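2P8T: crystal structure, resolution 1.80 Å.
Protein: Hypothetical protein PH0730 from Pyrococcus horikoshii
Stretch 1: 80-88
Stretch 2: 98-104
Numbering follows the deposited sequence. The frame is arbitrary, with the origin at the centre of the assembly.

Stretch 1 80-88: LLSMFSEPI
Stretch 2 (98-104) IAIVVKN

Two antiparallel segments meet here, burying 578 Å² in all: the tail of a helix that begins earlier in the chain, running on into loop (80-88), and a strand, begun earlier, that runs through Val 102 and ends just before Lys 103. Their pairing is broken into two ladders. Phe 84 bridges Val 102 (CA-CA 4.7 Å), Ile 88 pairs with Ala 99 (CA-CA 5.4 Å), and the register slips by one residue between them.

Lys 103, the residue with the most covered surface, anchors one end. Its backbone N donates to Met 83 O at 2.8 Å and 174°, almost straight. Its CA-to-CB bond points toward the first stretch, and the chain, chi1 m, chi2 145°, then t, t, carries NZ to Leu 81 O (2.8 Å) and Phe 84 O (3.0 Å). The ammonium thus gathers two backbone carbonyls three residues apart, beside the turn in which Met 83 N donates to Leu 80 O (3.0 Å).

Ser 85 lies within the interval where the register shifts. With phi/psi -82/166, its N donates to Val 101 O (2.9 Å); with chi1 p, its OG accepts from Val 101 N (2.7 Å), a side chain serving where a carbonyl would in a regular ladder. The rule to read is that where regular pairing lapses, side chains can supply the backbone's hydrogen bonds. The same OG donates to a water (2.6 Å), which in turn donates to Glu 86 O (2.7 Å) and Ala 99 O (2.6 Å), linking the three residues.

Ile 88, extended at -127/139, closes the other end with a reciprocal pair: its N to Ala 99 O and Ala 99 N to its O, both 3.0 Å. Its chi1 is t and chi2 p; CG2 meets Ala 99 CB at 4.0 Å on their shared face. Pro 87 lays CB against Ile 100 CG1 (4.0 Å), while Phe 84, chi1 m, sets CD1 4.1 Å from Val 102 CG2, which lies at the ring edge.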

ATOM      1  N   LEU A  80      -1.812  -3.116 -10.840  1.00 22.84           N
ATOM      2  CA  LEU A  80      -1.697  -2.340  -9.590  1.00 22.84           C
ATOM      3  C   LEU A  80      -0.579  -1.315  -9.657  1.00 23.00           C
ATOM      4  O   LEU A  80      -0.747  -0.169  -9.220  1.00 22.79           O
ATOM      5  CB  LEU A  80      -1.478  -3.245  -8.370  1.00 23.11           C
ATOM      6  CG  LEU A  80      -2.707  -3.998  -7.869  1.00 24.29           C
ATOM      7  CD1 LEU A  80      -2.310  -4.920  -6.709  1.00 23.11           C
ATOM      8  CD2 LEU A  80      -3.802  -3.016  -7.413  1.00 23.62           C
ATOM      9  N   LEU A  81       0.540  -1.722 -10.249  1.00 23.18           N
ATOM     10  CA  LEU A  81       1.694  -0.847 -10.383  1.00 24.39           C
ATOM     11  C   LEU A  81       1.510   0.235 -11.435  1.00 24.53           C
ATOM     12  O   LEU A  81       2.305   1.178 -11.496  1.00 25.60           O
ATOM     13  CB  LEU A  81       2.946  -1.652 -10.666  1.00 24.32           C
ATOM     14  CG  LEU A  81       3.574  -2.343  -9.471  1.00 25.98           C
ATOM     15  CD1 LEU A  81       4.726  -3.165  -9.990  1.00 28.99           C
ATOM     16  CD2 LEU A  81       4.046  -1.347  -8.412  1.00 28.31           C
ATOM     17  N   SER A  82       0.472   0.116 -12.257  1.00 24.67           N
ATOM     18  CA  SER A  82       0.074   1.220 -13.142  1.00 25.05           C
ATOM     19  C   SER A  82      -0.622   2.361 -12.390  1.00 24.92           C
ATOM     20  O   SER A  82      -0.664   3.486 -12.887  1.00 25.47           O
ATOM     21  CB  SER A  82      -0.810   0.742 -14.311  1.00 26.10           C
ATOM     22  OG  SER A  82      -2.172   0.540 -13.930  1.00 26.77           O
ATOM     23  N   MET A  83      -1.176   2.078 -11.211  1.00 23.45           N
ATOM     24  CA  MET A  83      -1.917   3.094 -10.461  1.00 23.20           C
ATOM     25  C   MET A  83      -1.259   3.486  -9.131  1.00 22.72           C
ATOM     26  O   MET A  83      -1.646   4.482  -8.509  1.00 22.35           O
ATOM     27  CB  MET A  83      -3.412   2.714 -10.297  1.00 23.50           C
ATOM     28  CG  MET A  83      -3.783   1.443  -9.498  1.00 25.17           C
ATOM     29  SD  MET A  83      -5.558   0.903  -9.664  1.00 23.90           S
ATOM     30  CE  MET A  83      -5.457   0.104 -11.255  1.00 29.02           C
ATOM     31  N   PHE A  84      -0.277   2.683  -8.722  1.00 21.61           N
ATOM     32  CA  PHE A  84       0.486   2.863  -7.481  1.00 21.54           C
ATOM     33  C   PHE A  84       1.967   2.645  -7.729  1.00 22.16           C
ATOM     34  O   PHE A  84       2.366   1.941  -8.661  1.00 22.45           O
ATOM     35  CB  PHE A  84       0.053   1.850  -6.411  1.00 21.04           C
ATOM     36  CG  PHE A  84      -1.419   1.847  -6.131  1.00 20.68           C
ATOM     37  CD1 PHE A  84      -2.055   2.989  -5.643  1.00 19.30           C
ATOM     38  CD2 PHE A  84      -2.170   0.697  -6.355  1.00 20.65           C
ATOM     39  CE1 PHE A  84      -3.414   2.991  -5.393  1.00 17.34           C
ATOM     40  CE2 PHE A  84      -3.517   0.673  -6.083  1.00 19.34           C
ATOM     41  CZ  PHE A  84      -4.151   1.830  -5.612  1.00 19.54           C
ATOM     42  N   SER A  85       2.795   3.241  -6.881  1.00 21.97           N
ATOM     43  CA  SER A  85       4.220   2.918  -6.870  1.00 22.22           C
ATOM     44  C   SER A  85       4.419   1.649  -6.061  1.00 22.25           C
ATOM     45  O   SER A  85       3.505   1.217  -5.358  1.00 22.94           O
ATOM     46  CB  SER A  85       5.015   4.062  -6.252  1.00 22.82           C
ATOM     47  OG  SER A  85       4.620   4.300  -4.901  1.00 22.22           O
ATOM     48  N   GLU A  86       5.589   1.026  -6.171  1.00 22.44           N
ATOM     49  CA  GLU A  86       5.980  -0.001  -5.204  1.00 23.04           C
ATOM     50  C   GLU A  86       5.977   0.607  -3.786  1.00 22.84           C
ATOM     51  O   GLU A  86       6.641   1.607  -3.569  1.00 23.26           O
ATOM     52  CB  GLU A  86       7.387  -0.534  -5.515  1.00 23.26           C
ATOM     53  CG  GLU A  86       7.499  -1.358  -6.807  1.00 25.02           C
ATOM     54  CD  GLU A  86       6.940  -2.781  -6.681  1.00 27.61           C
ATOM     55  OE1 GLU A  86       6.541  -3.192  -5.561  1.00 29.11           O
ATOM     56  OE2 GLU A  86       6.937  -3.500  -7.720  1.00 29.10           O
ATOM     57  N   PRO A  87       5.244   0.004  -2.819  1.00 23.25           N
ATOM     58  CA  PRO A  87       5.310   0.524  -1.434  1.00 22.85           C
ATOM     59  C   PRO A  87       6.742   0.492  -0.910  1.00 23.48           C
ATOM     60  O   PRO A  87       7.460  -0.485  -1.142  1.00 23.78           O
ATOM     61  CB  PRO A  87       4.412  -0.439  -0.648  1.00 23.21           C
ATOM     62  CG  PRO A  87       3.427  -0.942  -1.690  1.00 23.42           C
ATOM     63  CD  PRO A  87       4.296  -1.124  -2.928  1.00 23.03           C
ATOM     64  N   ILE A  88       7.169   1.563  -0.246  1.00 23.68           N
ATOM     65  CA  ILE A  88       8.546   1.630   0.238  1.00 24.70           C
ATOM     66  C   ILE A  88       8.604   1.949   1.725  1.00 23.68           C
ATOM     67  O   ILE A  88       7.828   2.749   2.223  1.00 23.47           O
ATOM     68  CB  ILE A  88       9.418   2.592  -0.623  1.00 25.60           C
ATOM     69  CG1 ILE A  88      10.901   2.540  -0.221  1.00 27.72           C
ATOM     70  CG2 ILE A  88       8.885   3.996  -0.585  1.00 26.27           C
ATOM     71  CD1 ILE A  88      11.580   1.253  -0.554  1.00 31.30           C
ATOM     72  N   ILE A  98       5.378   3.636   5.677  1.00 19.91           N
ATOM     73  CA  ILE A  98       5.275   3.171   4.303  1.00 18.81           C
ATOM     74  C   ILE A  98       4.809   4.349   3.432  1.00 18.83           C
ATOM     75  O   ILE A  98       3.919   5.096   3.821  1.00 18.38           O
ATOM     76  CB  ILE A  98       4.261   1.988   4.196  1.00 19.01           C
ATOM     77  CG1 ILE A  98       4.855   0.706   4.787  1.00 18.85           C
ATOM     78  CG2 ILE A  98       3.790   1.774   2.741  1.00 18.82           C
ATOM     79  CD1 ILE A  98       5.846   0.003   3.840  1.00 17.76           C
ATOM     80  N   ALA A  99       5.443   4.519   2.279  1.00 17.68           N
ATOM     81  CA  ALA A  99       5.022   5.516   1.323  1.00 17.76           C
ATOM     82  C   ALA A  99       4.526   4.796   0.074  1.00 16.98           C
ATOM     83  O   ALA A  99       5.161   3.827  -0.388  1.00 16.37           O
ATOM     84  CB  ALA A  99       6.180   6.476   0.970  1.00 18.03           C
ATOM     85  N   ILE A 100       3.371   5.241  -0.413  1.00 16.83           N
ATOM     86  CA  ILE A 100       2.805   4.773  -1.678  1.00 16.74           C
ATOM     87  C   ILE A 100       2.373   5.980  -2.519  1.00 16.89           C
ATOM     88  O   ILE A 100       1.600   6.833  -2.070  1.00 17.35           O
ATOM     89  CB  ILE A 100       1.589   3.809  -1.470  1.00 16.28           C
ATOM     90  CG1 ILE A 100       1.949   2.653  -0.526  1.00 16.39           C
ATOM     91  CG2 ILE A 100       1.057   3.314  -2.826  1.00 16.75           C
ATOM     92  CD1 ILE A 100       0.769   1.691  -0.202  1.00 17.15           C
ATOM     93  N   VAL A 101       2.863   6.038  -3.753  1.00 17.15           N
ATOM     94  CA  VAL A 101       2.452   7.063  -4.706  1.00 17.86           C
ATOM     95  C   VAL A 101       1.178   6.560  -5.361  1.00 19.11           C
ATOM     96  O   VAL A 101       1.116   5.398  -5.814  1.00 18.45           O
ATOM     97  CB  VAL A 101       3.516   7.297  -5.807  1.00 18.51           C
ATOM     98  CG1 VAL A 101       3.048   8.343  -6.842  1.00 18.79           C
ATOM     99  CG2 VAL A 101       4.849   7.678  -5.204  1.00 17.90           C
ATOM    100  N   VAL A 102       0.170   7.423  -5.404  1.00 18.42           N
ATOM    101  CA  VAL A 102      -1.074   7.135  -6.129  1.00 19.29           C
ATOM    102  C   VAL A 102      -1.087   7.963  -7.421  1.00 20.41           C
ATOM    103  O   VAL A 102      -1.057   9.196  -7.389  1.00 19.56           O
ATOM    104  CB  VAL A 102      -2.326   7.470  -5.293  1.00 19.68           C
ATOM    105  CG1 VAL A 102      -3.586   7.115  -6.064  1.00 18.39           C
ATOM    106  CG2 VAL A 102      -2.289   6.730  -3.957  1.00 19.51           C
ATOM    107  N   LYS A 103      -1.131   7.260  -8.550  1.00 21.33           N
ATOM    108  CA  LYS A 103      -1.008   7.872  -9.855  1.00 22.92           C
ATOM    109  C   LYS A 103      -2.348   8.376 -10.316  1.00 24.25           C
ATOM    110  O   LYS A 103      -3.359   7.718 -10.104  1.00 23.52           O
ATOM    111  CB  LYS A 103      -0.401   6.870 -10.849  1.00 23.26           C
ATOM    112  CG  LYS A 103       1.060   6.591 -10.529  1.00 25.28           C
ATOM    113  CD  LYS A 103       1.491   5.163 -10.820  1.00 27.81           C
ATOM    114  CE  LYS A 103       2.988   5.026 -10.594  1.00 31.16           C
ATOM    115  NZ  LYS A 103       3.519   3.646 -10.792  1.00 28.56           N
ATOM    116  N   ASN A 104      -2.341   9.551 -10.944  1.00 26.12           N
ATOM    117  CA  ASN A 104      -3.559  10.274 -11.349  1.00 27.75           C
ATOM    118  C   ASN A 104      -4.723  10.130 -10.357  1.00 28.00           C
ATOM    119  O   ASN A 104      -5.763   9.566 -10.710  1.00 28.56           O
ATOM    120  CB  ASN A 104      -3.986   9.909 -12.795  1.00 28.88           C
ATOM    121  CG  ASN A 104      -5.210  10.725 -13.282  1.00 31.81           C
ATOM    122  OD1 ASN A 104      -5.269  11.947 -13.107  1.00 36.39           O
ATOM    123  ND2 ASN A 104      -6.188  10.038 -13.872  1.00 33.66           N
TER
HETATM  124  O   HOH W   1       6.150   4.151  -2.804  1.00 27.82           O